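PDB 3CEX: uncharacterized protein from Enterococcus faecalis, which is of unknown function but belongs to the DinB superfamily, whose members share a compact helical-bundle fold. Local coordinates for residues M28-A33 against V99-K104. Sequence-based numbering, arbitrary orientation.
Sequences MTVAEA and VVVAEK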
loop_
_atom_site.group_PDB
_atom_site.type_symbol
_atom_site.label_atom_id
_atom_site.label_comp_id
_atom_site.label_asym_id
_atom_site.label_seq_id
_atom_site.Cartn_x
_atom_site.Cartn_y
_atom_site.Cartn_z
HETATM N N MSE A 28 17.089 5.151 10.144
HETATM C CA MSE A 28 17.437 4.096 11.087
HETATM C C MSE A 28 18.891 3.680 10.981
HETATM O O MSE A 28 19.467 3.746 9.917
HETATM C CB MSE A 28 16.558 2.857 10.823
HETATM C CG MSE A 28 15.100 3.228 10.803
HETATM SE SE MSE A 28 13.900 1.778 10.324
HETATM C CE MSE A 28 13.563 0.973 12.116
ATOM N N THR A 29 19.455 3.215 12.083
ATOM C CA THR A 29 20.705 2.445 12.049
ATOM C C THR A 29 20.364 1.032 11.571
ATOM O O THR A 29 19.193 0.656 11.551
ATOM C CB THR A 29 21.349 2.356 13.452
ATOM O OG1 THR A 29 20.481 1.592 14.311
ATOM C CG2 THR A 29 21.589 3.769 14.038
ATOM N N VAL A 30 21.370 0.265 11.155
ATOM C CA VAL A 30 21.133 -1.106 10.722
ATOM C C VAL A 30 20.602 -1.950 11.893
ATOM O O VAL A 30 19.737 -2.777 11.685
ATOM C CB VAL A 30 22.391 -1.774 10.046
ATOM C CG1 VAL A 30 23.520 -1.857 10.970
ATOM C CG2 VAL A 30 22.063 -3.177 9.541
ATOM N N ALA A 31 21.090 -1.729 13.116
ATOM C CA ALA A 31 20.568 -2.453 14.294
ATOM C C ALA A 31 19.072 -2.214 14.492
ATOM O O ALA A 31 18.297 -3.151 14.753
ATOM C CB ALA A 31 21.361 -2.085 15.577
ATOM N N GLU A 32 18.653 -0.970 14.307
ATOM C CA GLU A 32 17.235 -0.605 14.392
ATOM C C GLU A 32 16.430 -1.252 13.281
ATOM O O GLU A 32 15.334 -1.773 13.530
ATOM C CB GLU A 32 17.055 0.913 14.340
ATOM C CG GLU A 32 17.348 1.575 15.705
ATOM C CD GLU A 32 17.666 3.054 15.624
ATOM O OE1 GLU A 32 17.674 3.630 14.499
ATOM O OE2 GLU A 32 17.904 3.650 16.713
ATOM N N ALA A 33 16.957 -1.201 12.067
ATOM C CA ALA A 33 16.300 -1.806 10.902
ATOM C C ALA A 33 16.097 -3.302 11.094
ATOM O O ALA A 33 15.109 -3.857 10.618
ATOM C CB ALA A 33 17.132 -1.568 9.639
ATOM N N VAL A 99 16.046 -12.794 9.377
ATOM C CA VAL A 99 16.278 -11.937 8.228
ATOM C C VAL A 99 16.850 -10.626 8.771
ATOM O O VAL A 99 16.122 -9.740 9.208
ATOM C CB VAL A 99 15.033 -11.726 7.379
ATOM C CG1 VAL A 99 15.371 -10.787 6.204
ATOM C CG2 VAL A 99 14.472 -13.098 6.870
ATOM N N VAL A 100 18.180 -10.565 8.803
ATOM C CA VAL A 100 18.924 -9.420 9.291
ATOM C C VAL A 100 20.079 -9.179 8.322
ATOM O O VAL A 100 20.517 -10.108 7.644
ATOM C CB VAL A 100 19.458 -9.635 10.747
ATOM C CG1 VAL A 100 18.294 -9.757 11.715
ATOM C CG2 VAL A 100 20.396 -10.873 10.847
ATOM N N VAL A 101 20.548 -7.932 8.246
ATOM C CA VAL A 101 21.649 -7.575 7.349
ATOM C C VAL A 101 22.779 -6.885 8.113
ATOM O O VAL A 101 22.563 -6.264 9.172
ATOM C CB VAL A 101 21.191 -6.638 6.196
ATOM C CG1 VAL A 101 20.285 -7.372 5.200
ATOM C CG2 VAL A 101 20.503 -5.387 6.756
ATOM N N ALA A 102 23.986 -6.977 7.551
ATOM C CA ALA A 102 25.164 -6.323 8.125
ATOM C C ALA A 102 25.187 -4.810 7.852
ATOM O O ALA A 102 25.676 -4.038 8.680
ATOM C CB ALA A 102 26.447 -6.999 7.609
ATOM N N GLU A 103 24.669 -4.395 6.694
ATOM C CA GLU A 103 24.610 -2.985 6.318
ATOM C C GLU A 103 23.328 -2.660 5.553
ATOM O O GLU A 103 22.854 -3.470 4.748
ATOM C CB GLU A 103 25.810 -2.586 5.451
ATOM C CG GLU A 103 27.176 -2.810 6.068
ATOM C CD GLU A 103 27.571 -1.774 7.123
ATOM O OE1 GLU A 103 26.821 -0.790 7.352
ATOM O OE2 GLU A 103 28.669 -1.944 7.703
ATOM N N LYS A 104 22.793 -1.456 5.782
ATOM C CA LYS A 104 21.538 -1.009 5.147
ATOM C C LYS A 104 21.602 -0.980 3.607
ATOM O O LYS A 104 20.631 -1.310 2.947
ATOM C CB LYS A 104 21.167 0.397 5.612
ATOM C CG LYS A 104 20.699 0.495 7.029
ATOM C CD LYS A 104 20.135 1.868 7.337
ATOM C CE LYS A 104 21.128 2.982 7.191
ATOM N NZ LYS A 104 20.427 4.268 7.370
#
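At one end of the DinB-like helical bundle, the short helix 30-33, opened by a capping box, packs against the linker that leads into helix 104-124. One polar bond crosses between the segments: Lys-104 NZ donates to Met-28 O at 2.8 Å, nearly along the C=O axis (169°). The lysine chain, bent at chi3 (-62°), runs alongside the start of the short helix, and NZ also bonds Leu-25 O, so the ammonium group bridges the carbonyl of the last residue of helix 8-25 and one in the loop that follows. Apolar contact centres on Val-30, whose side chain sets off toward the linker. Its CG2, anti to the backbone N, meets Val-101 CG2 at 3.9 Å. The same methyl comes within a tight 3.1 Å of Val-101 O, a carbonyl that also accepts a hydrogen bond from Asn-34 ND2. The methylene Lys-104 CG lies 4.0 Å from Val-30 CA. The end of the selenomethionine side chain of Met-28 leads away from the linker and touches Arg-166 and Val-169 of helix 144-170. Within the capping box, Glu-32 N donates to Thr-29 OG1 (3.1 Å), while Thr-29 N returns a bond to Glu-32 OE1 at 3.0 Å, meeting that oxygen from above the carboxylate plane, 43° out of it.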